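Local coordinates for protein 3-keto-5-aminohexanoate cleavage enzyme (Ralstonia eutropha, PDB 3C6C) that probably cleaves 3-keto-5-aminohexanoate or a related beta-keto acid at a divalent metal site held in a TIM barrel, at residues 205-217 and 231-245. Sequence-based numbering, arbitrary orientation.
Sequences IDGVPLFQMVLGV and QRNLIPANAQWAAFG
Six backbone hydrogen bonds tie Pro209, Phe211, Met213 and Leu215 to Gln240, Ala242 and Phe244, a worked example of parallel pairing in a TIM barrel. Strands 210-214 and 240-244 run 17° apart, joined through helix 225-232 as a beta-alpha-beta unit. The shortest rung, Met213 N to Ala242 O, is 2.8 Å long. The same carbonyls also take CA-H contacts, as where Trp241 CA lies 3.1 Å from Phe211 O.

Apolar packing fills the side facing the helices. The chain of Met213, a selenomethionine, runs extended from CG and slides past Gln231 in the opposite direction; its methyl CE lies 3.8 Å from Trp241 CE3, and Met213 SE makes an oblique Met-aromatic contact, 5.5 Å from the centroid of the six-membered ring of Trp241. Arg232 CG lies over one face of that indole, offset toward its rim, while its guanidinium reaches Glu226 of the second subunit in a salt bridge. Phe211 CE1 is 3.7 Å from Pro236 CD; Ile235 CG2 and Ala239 CB also approach the ring obliquely, and Ile235 CD1 touches Phe211 CB.

On the barrel interior, Gln212 stands with CG anti to its backbone N (chi1 176°), which carries its amide to the Phe244 rim. There, Gln212 CD lies 3.5 Å from Phe244 CD1, at the ring edge, with amide and ring planes 69° apart; Glu186 accepts a hydrogen bond from Gln212 NE2, and Arg265 makes a cation-pi contact with the ring. Val214 lies alongside, CG2 3.8 Å from Phe244 CE1.

The helix side is thus mainly apolar, with a water joining Val214 O to Gln231 NE2, while the face of Gln212 and Phe244, whose side chain lies about 7 Å from the nickel ion, mixes apolar groups with a hydrogen-bonded amide.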
ATOM      1  N   ILE A 205      15.384 -22.742  12.162  1.00 21.56           N
ATOM      2  CA  ILE A 205      14.405 -23.077  11.095  1.00 20.72           C
ATOM      3  C   ILE A 205      15.106 -23.656   9.872  1.00 21.60           C
ATOM      4  O   ILE A 205      15.801 -22.969   9.138  1.00 22.14           O
ATOM      5  CB  ILE A 205      13.561 -21.837  10.657  1.00 18.68           C
ATOM      6  CG1 ILE A 205      12.850 -21.159  11.853  1.00 20.76           C
ATOM      7  CG2 ILE A 205      12.569 -22.201   9.531  1.00 18.88           C
ATOM      8  CD1 ILE A 205      11.650 -21.905  12.446  1.00 17.47           C
ATOM      9  N   ASP A 206      14.900 -24.947   9.674  1.00 20.63           N
ATOM     10  CA  ASP A 206      15.496 -25.684   8.561  1.00 20.08           C
ATOM     11  C   ASP A 206      14.821 -25.499   7.204  1.00 20.89           C
ATOM     12  O   ASP A 206      13.605 -25.361   7.061  1.00 19.74           O
ATOM     13  CB  ASP A 206      15.526 -27.170   8.871  1.00 20.10           C
ATOM     14  CG  ASP A 206      16.487 -27.528  10.016  1.00 24.72           C
ATOM     15  OD1 ASP A 206      17.253 -26.653  10.502  1.00 24.33           O
ATOM     16  OD2 ASP A 206      16.450 -28.703  10.414  1.00 25.17           O
ATOM     17  N   GLY A 207      15.661 -25.536   6.188  1.00 19.97           N
ATOM     18  CA  GLY A 207      15.189 -25.546   4.808  1.00 19.65           C
ATOM     19  C   GLY A 207      14.307 -24.374   4.437  1.00 20.20           C
ATOM     20  O   GLY A 207      14.555 -23.213   4.816  1.00 21.49           O
ATOM     21  N   VAL A 208      13.251 -24.710   3.709  1.00 20.13           N
ATOM     22  CA  VAL A 208      12.226 -23.733   3.306  1.00 18.34           C
ATOM     23  C   VAL A 208      11.378 -23.340   4.534  1.00 19.13           C
ATOM     24  O   VAL A 208      10.670 -24.173   5.083  1.00 18.75           O
ATOM     25  CB  VAL A 208      11.284 -24.275   2.166  1.00 19.03           C
ATOM     26  CG1 VAL A 208      10.169 -23.243   1.819  1.00 18.07           C
ATOM     27  CG2 VAL A 208      12.060 -24.611   0.926  1.00 20.69           C
ATOM     28  N   PRO A 209      11.427 -22.065   4.949  1.00 17.27           N
ATOM     29  CA  PRO A 209      10.555 -21.638   6.039  1.00 17.80           C
ATOM     30  C   PRO A 209       9.105 -21.530   5.600  1.00 18.28           C
ATOM     31  O   PRO A 209       8.819 -21.138   4.477  1.00 19.53           O
ATOM     32  CB  PRO A 209      11.068 -20.237   6.379  1.00 21.00           C
ATOM     33  CG  PRO A 209      12.324 -20.075   5.623  1.00 20.67           C
ATOM     34  CD  PRO A 209      12.229 -20.951   4.434  1.00 23.35           C
ATOM     35  N   LEU A 210       8.231 -21.876   6.532  1.00 17.55           N
ATOM     36  CA  LEU A 210       6.763 -21.826   6.336  1.00 19.71           C
ATOM     37  C   LEU A 210       6.109 -20.857   7.287  1.00 18.87           C
ATOM     38  O   LEU A 210       6.153 -21.028   8.506  1.00 18.64           O
ATOM     39  CB  LEU A 210       6.126 -23.202   6.604  1.00 21.79           C
ATOM     40  CG  LEU A 210       6.658 -24.428   5.907  1.00 22.90           C
ATOM     41  CD1 LEU A 210       5.768 -25.627   6.273  1.00 27.54           C
ATOM     42  CD2 LEU A 210       6.742 -24.213   4.378  1.00 23.85           C
ATOM     43  N   PHE A 211       5.463 -19.857   6.704  1.00 18.17           N
ATOM     44  CA  PHE A 211       4.724 -18.844   7.454  1.00 17.43           C
ATOM     45  C   PHE A 211       3.234 -18.908   7.052  1.00 19.52           C
ATOM     46  O   PHE A 211       2.884 -19.078   5.881  1.00 21.61           O
ATOM     47  CB  PHE A 211       5.192 -17.425   7.158  1.00 17.27           C
ATOM     48  CG  PHE A 211       6.542 -17.061   7.730  1.00 18.27           C
ATOM     49  CD1 PHE A 211       7.696 -17.470   7.104  1.00 20.79           C
ATOM     50  CD2 PHE A 211       6.644 -16.229   8.838  1.00 19.96           C
ATOM     51  CE1 PHE A 211       8.922 -17.104   7.597  1.00 18.58           C
ATOM     52  CE2 PHE A 211       7.887 -15.860   9.348  1.00 18.38           C
ATOM     53  CZ  PHE A 211       9.017 -16.299   8.717  1.00 19.00           C
ATOM     54  N   GLN A 212       2.383 -18.749   8.038  1.00 17.03           N
ATOM     55  CA  GLN A 212       0.951 -18.559   7.776  1.00 17.23           C
ATOM     56  C   GLN A 212       0.343 -17.453   8.593  1.00 18.13           C
ATOM     57  O   GLN A 212       0.423 -17.426   9.817  1.00 17.64           O
ATOM     58  CB  GLN A 212       0.163 -19.838   8.009  1.00 17.50           C
ATOM     59  CG  GLN A 212      -1.337 -19.683   7.844  1.00 17.89           C
ATOM     60  CD  GLN A 212      -2.038 -21.018   7.636  1.00 17.21           C
ATOM     61  OE1 GLN A 212      -2.521 -21.303   6.538  1.00 19.17           O
ATOM     62  NE2 GLN A 212      -2.083 -21.844   8.689  1.00 18.28           N
HETATM   63  N   MSE A 213      -0.328 -16.561   7.885  1.00 17.72           N
HETATM   64  CA  MSE A 213      -1.089 -15.480   8.522  1.00 17.67           C
HETATM   65  C   MSE A 213      -2.481 -15.951   8.914  1.00 16.50           C
HETATM   66  O   MSE A 213      -3.274 -16.375   8.063  1.00 18.38           O
HETATM   67  CB  MSE A 213      -1.294 -14.287   7.577  1.00 20.74           C
HETATM   68  CG  MSE A 213      -0.094 -13.813   6.856  1.00 23.01           C
HETATM   69 SE   MSE A 213      -0.683 -12.416   5.643  0.75 15.36          SE
HETATM   70  CE  MSE A 213       0.787 -12.461   4.671  1.00 23.39           C
ATOM     71  N   VAL A 214      -2.733 -15.880  10.211  1.00 18.17           N
ATOM     72  CA  VAL A 214      -4.059 -16.020  10.802  1.00 17.47           C
ATOM     73  C   VAL A 214      -4.743 -14.658  10.769  1.00 19.51           C
ATOM     74  O   VAL A 214      -4.292 -13.701  11.408  1.00 20.10           O
ATOM     75  CB  VAL A 214      -3.990 -16.554  12.272  1.00 17.46           C
ATOM     76  CG1 VAL A 214      -5.417 -16.803  12.817  1.00 19.91           C
ATOM     77  CG2 VAL A 214      -3.135 -17.854  12.336  1.00 18.91           C
ATOM     78  N   LEU A 215      -5.818 -14.558   9.992  1.00 18.47           N
ATOM     79  CA  LEU A 215      -6.515 -13.278   9.802  1.00 17.07           C
ATOM     80  C   LEU A 215      -7.928 -13.264  10.365  1.00 21.12           C
ATOM     81  O   LEU A 215      -8.702 -14.174  10.183  1.00 20.68           O
ATOM     82  CB  LEU A 215      -6.540 -12.866   8.317  1.00 19.75           C
ATOM     83  CG  LEU A 215      -5.190 -12.758   7.595  1.00 16.96           C
ATOM     84  CD1 LEU A 215      -5.388 -12.569   6.100  1.00 20.31           C
ATOM     85  CD2 LEU A 215      -4.336 -11.610   8.197  1.00 16.60           C
ATOM     86  N   GLY A 216      -8.229 -12.184  11.048  1.00 18.95           N
ATOM     87  CA  GLY A 216      -9.544 -11.934  11.617  1.00 20.95           C
ATOM     88  C   GLY A 216      -9.820 -12.509  12.980  1.00 21.43           C
ATOM     89  O   GLY A 216     -10.966 -12.520  13.444  1.00 24.25           O
ATOM     90  N   VAL A 217      -8.787 -13.022  13.623  1.00 23.12           N
ATOM     91  CA  VAL A 217      -8.915 -13.455  15.016  1.00 23.55           C
ATOM     92  C   VAL A 217      -8.703 -12.227  15.901  1.00 23.40           C
ATOM     93  O   VAL A 217      -7.859 -11.369  15.617  1.00 23.80           O
ATOM     94  CB  VAL A 217      -7.951 -14.583  15.350  1.00 24.89           C
ATOM     95  CG1 VAL A 217      -7.926 -14.860  16.872  1.00 27.65           C
ATOM     96  CG2 VAL A 217      -8.343 -15.821  14.560  1.00 26.67           C
ATOM     97  N   GLN A 231       1.729  -7.567   5.280  1.00 16.98           N
ATOM     98  CA  GLN A 231       2.402  -8.628   6.001  1.00 17.20           C
ATOM     99  C   GLN A 231       3.230  -9.487   5.041  1.00 18.66           C
ATOM    100  O   GLN A 231       4.307  -9.959   5.385  1.00 18.74           O
ATOM    101  CB  GLN A 231       1.462  -9.432   6.900  1.00 16.37           C
ATOM    102  CG  GLN A 231       0.979  -8.619   8.071  1.00 17.33           C
ATOM    103  CD  GLN A 231       0.231  -9.357   9.172  1.00 19.21           C
ATOM    104  OE1 GLN A 231       0.203  -8.887  10.312  1.00 19.80           O
ATOM    105  NE2 GLN A 231      -0.415 -10.477   8.844  1.00 16.78           N
ATOM    106  N   ARG A 232       2.730  -9.689   3.831  1.00 18.32           N
ATOM    107  CA  ARG A 232       3.443 -10.517   2.866  1.00 20.24           C
ATOM    108  C   ARG A 232       4.822  -9.937   2.617  1.00 19.90           C
ATOM    109  O   ARG A 232       5.817 -10.650   2.486  1.00 19.59           O
ATOM    110  CB  ARG A 232       2.700 -10.609   1.525  1.00 20.65           C
ATOM    111  CG  ARG A 232       3.433 -11.468   0.474  1.00 20.90           C
ATOM    112  CD  ARG A 232       2.859 -11.279  -0.902  1.00 23.80           C
ATOM    113  NE  ARG A 232       3.012  -9.901  -1.355  1.00 24.72           N
ATOM    114  CZ  ARG A 232       2.710  -9.476  -2.574  1.00 30.36           C
ATOM    115  NH1 ARG A 232       2.253 -10.331  -3.480  1.00 23.51           N
ATOM    116  NH2 ARG A 232       2.876  -8.195  -2.892  1.00 30.35           N
ATOM    117  N   ASN A 233       4.869  -8.617   2.562  1.00 19.73           N
ATOM    118  CA  ASN A 233       6.106  -7.934   2.172  0.50 20.64           C
ATOM    119  C   ASN A 233       7.186  -8.030   3.264  1.00 20.39           C
ATOM    120  O   ASN A 233       8.354  -7.745   2.999  1.00 22.65           O
ATOM    121  CB  ASN A 233       5.819  -6.493   1.716  0.50 21.76           C
ATOM    122  CG  ASN A 233       4.968  -6.433   0.418  0.50 17.53           C
ATOM    123  OD1 ASN A 233       4.793  -7.425  -0.291  0.50 20.74           O
ATOM    124  ND2 ASN A 233       4.428  -5.260   0.130  0.50 19.29           N
ATOM    125  N   LEU A 234       6.783  -8.467   4.460  1.00 17.27           N
ATOM    126  CA  LEU A 234       7.717  -8.688   5.593  1.00 16.12           C
ATOM    127  C   LEU A 234       8.273 -10.099   5.619  1.00 19.35           C
ATOM    128  O   LEU A 234       9.245 -10.400   6.316  1.00 20.28           O
ATOM    129  CB  LEU A 234       7.032  -8.447   6.931  1.00 18.18           C
ATOM    130  CG  LEU A 234       6.522  -7.026   7.198  1.00 18.65           C
ATOM    131  CD1 LEU A 234       5.753  -6.980   8.546  1.00 23.91           C
ATOM    132  CD2 LEU A 234       7.662  -6.022   7.185  1.00 20.57           C
ATOM    133  N   ILE A 235       7.623 -10.973   4.877  1.00 19.85           N
ATOM    134  CA  ILE A 235       8.012 -12.406   4.849  1.00 22.07           C
ATOM    135  C   ILE A 235       9.247 -12.630   3.956  1.00 20.82           C
ATOM    136  O   ILE A 235       9.349 -12.064   2.858  1.00 20.14           O
ATOM    137  CB  ILE A 235       6.814 -13.311   4.488  1.00 22.59           C
ATOM    138  CG1 ILE A 235       5.846 -13.314   5.671  1.00 23.25           C
ATOM    139  CG2 ILE A 235       7.285 -14.750   4.229  1.00 20.84           C
ATOM    140  CD1 ILE A 235       4.528 -13.947   5.395  1.00 22.95           C
ATOM    141  N   PRO A 236      10.214 -13.434   4.426  1.00 22.29           N
ATOM    142  CA  PRO A 236      11.401 -13.654   3.575  1.00 22.84           C
ATOM    143  C   PRO A 236      11.101 -14.198   2.191  1.00 23.86           C
ATOM    144  O   PRO A 236      10.205 -14.995   1.992  1.00 20.34           O
ATOM    145  CB  PRO A 236      12.258 -14.651   4.394  1.00 24.16           C
ATOM    146  CG  PRO A 236      11.742 -14.591   5.759  1.00 25.48           C
ATOM    147  CD  PRO A 236      10.300 -14.189   5.685  1.00 21.59           C
ATOM    148  N   ALA A 237      11.885 -13.734   1.231  1.00 24.59           N
ATOM    149  CA  ALA A 237      11.660 -14.094  -0.169  1.00 25.68           C
ATOM    150  C   ALA A 237      11.737 -15.597  -0.443  1.00 25.73           C
ATOM    151  O   ALA A 237      11.081 -16.111  -1.347  1.00 28.41           O
ATOM    152  CB  ALA A 237      12.609 -13.348  -1.078  1.00 27.70           C
ATOM    153  N   ASN A 238      12.514 -16.293   0.358  1.00 25.11           N
ATOM    154  CA  ASN A 238      12.751 -17.735   0.144  1.00 26.15           C
ATOM    155  C   ASN A 238      11.735 -18.627   0.856  1.00 24.70           C
ATOM    156  O   ASN A 238      11.807 -19.864   0.834  1.00 24.55           O
ATOM    157  CB  ASN A 238      14.167 -18.132   0.591  1.00 27.12           C
ATOM    158  CG  ASN A 238      14.337 -18.148   2.101  1.00 30.43           C
ATOM    159  OD1 ASN A 238      13.798 -17.306   2.804  1.00 29.85           O
ATOM    160  ND2 ASN A 238      15.103 -19.114   2.604  1.00 34.54           N
ATOM    161  N   ALA A 239      10.797 -17.978   1.508  1.00 21.87           N
ATOM    162  CA  ALA A 239       9.819 -18.685   2.320  1.00 20.76           C
ATOM    163  C   ALA A 239       8.557 -18.936   1.533  1.00 20.67           C
ATOM    164  O   ALA A 239       8.234 -18.223   0.590  1.00 22.91           O
ATOM    165  CB  ALA A 239       9.512 -17.890   3.586  1.00 19.79           C
ATOM    166  N   GLN A 240       7.862 -19.994   1.926  1.00 19.07           N
ATOM    167  CA  GLN A 240       6.482 -20.210   1.490  1.00 19.65           C
ATOM    168  C   GLN A 240       5.579 -19.561   2.525  1.00 20.21           C
ATOM    169  O   GLN A 240       5.887 -19.585   3.728  1.00 20.87           O
ATOM    170  CB  GLN A 240       6.156 -21.705   1.376  1.00 18.69           C
ATOM    171  CG  GLN A 240       6.731 -22.376   0.157  1.00 21.63           C
ATOM    172  CD  GLN A 240       6.195 -21.803  -1.137  1.00 21.29           C
ATOM    173  OE1 GLN A 240       4.989 -21.649  -1.300  1.00 21.08           O
ATOM    174  NE2 GLN A 240       7.088 -21.495  -2.074  1.00 22.91           N
ATOM    175  N   TRP A 241       4.503 -18.927   2.057  1.00 19.52           N
ATOM    176  CA  TRP A 241       3.528 -18.315   2.961  1.00 17.50           C
ATOM    177  C   TRP A 241       2.111 -18.658   2.554  1.00 18.80           C
ATOM    178  O   TRP A 241       1.821 -18.952   1.387  1.00 19.04           O
ATOM    179  CB  TRP A 241       3.700 -16.790   3.090  1.00 18.32           C
ATOM    180  CG  TRP A 241       3.351 -16.024   1.884  1.00 18.05           C
ATOM    181  CD1 TRP A 241       4.153 -15.771   0.820  1.00 21.83           C
ATOM    182  CD2 TRP A 241       2.078 -15.443   1.577  1.00 20.34           C
ATOM    183  NE1 TRP A 241       3.467 -15.052  -0.133  1.00 19.29           N
ATOM    184  CE2 TRP A 241       2.187 -14.846   0.308  1.00 20.41           C
ATOM    185  CE3 TRP A 241       0.856 -15.377   2.250  1.00 17.67           C
ATOM    186  CZ2 TRP A 241       1.115 -14.189  -0.307  1.00 17.65           C
ATOM    187  CZ3 TRP A 241      -0.190 -14.691   1.654  1.00 18.68           C
ATOM    188  CH2 TRP A 241      -0.060 -14.132   0.380  1.00 19.09           C
ATOM    189  N   ALA A 242       1.264 -18.648   3.562  1.00 18.89           N
ATOM    190  CA  ALA A 242      -0.192 -18.845   3.420  1.00 18.13           C
ATOM    191  C   ALA A 242      -0.926 -17.809   4.260  1.00 17.37           C
ATOM    192  O   ALA A 242      -0.342 -17.148   5.103  1.00 19.54           O
ATOM    193  CB  ALA A 242      -0.563 -20.248   3.847  1.00 17.67           C
ATOM    194  N   ALA A 243      -2.214 -17.673   3.991  1.00 16.96           N
ATOM    195  CA  ALA A 243      -3.084 -16.806   4.766  1.00 16.88           C
ATOM    196  C   ALA A 243      -4.469 -17.425   4.748  1.00 17.81           C
ATOM    197  O   ALA A 243      -4.847 -18.066   3.766  1.00 19.09           O
ATOM    198  CB  ALA A 243      -3.105 -15.382   4.169  1.00 14.40           C
ATOM    199  N   PHE A 244      -5.178 -17.300   5.852  1.00 16.25           N
ATOM    200  CA  PHE A 244      -6.571 -17.764   5.885  1.00 15.97           C
ATOM    201  C   PHE A 244      -7.458 -16.890   6.750  1.00 17.34           C
ATOM    202  O   PHE A 244      -6.992 -16.131   7.567  1.00 18.01           O
ATOM    203  CB  PHE A 244      -6.614 -19.225   6.325  1.00 15.86           C
ATOM    204  CG  PHE A 244      -6.394 -19.440   7.789  1.00 17.32           C
ATOM    205  CD1 PHE A 244      -5.133 -19.639   8.293  1.00 18.13           C
ATOM    206  CD2 PHE A 244      -7.472 -19.470   8.674  1.00 19.93           C
ATOM    207  CE1 PHE A 244      -4.944 -19.860   9.621  1.00 17.57           C
ATOM    208  CE2 PHE A 244      -7.285 -19.675  10.031  1.00 22.47           C
ATOM    209  CZ  PHE A 244      -6.017 -19.884  10.506  1.00 17.52           C
ATOM    210  N   GLY A 245      -8.749 -16.994   6.487  1.00 16.36           N
ATOM    211  CA  GLY A 245      -9.757 -16.353   7.270  1.00 17.34           C
ATOM    212  C   GLY A 245     -10.797 -17.306   7.843  1.00 16.80           C
ATOM    213  O   GLY A 245     -10.886 -18.504   7.539  1.00 17.40           O
TER
HETATM  214  O   HOH W   1      -1.869 -12.418  10.638  1.00 16.52           O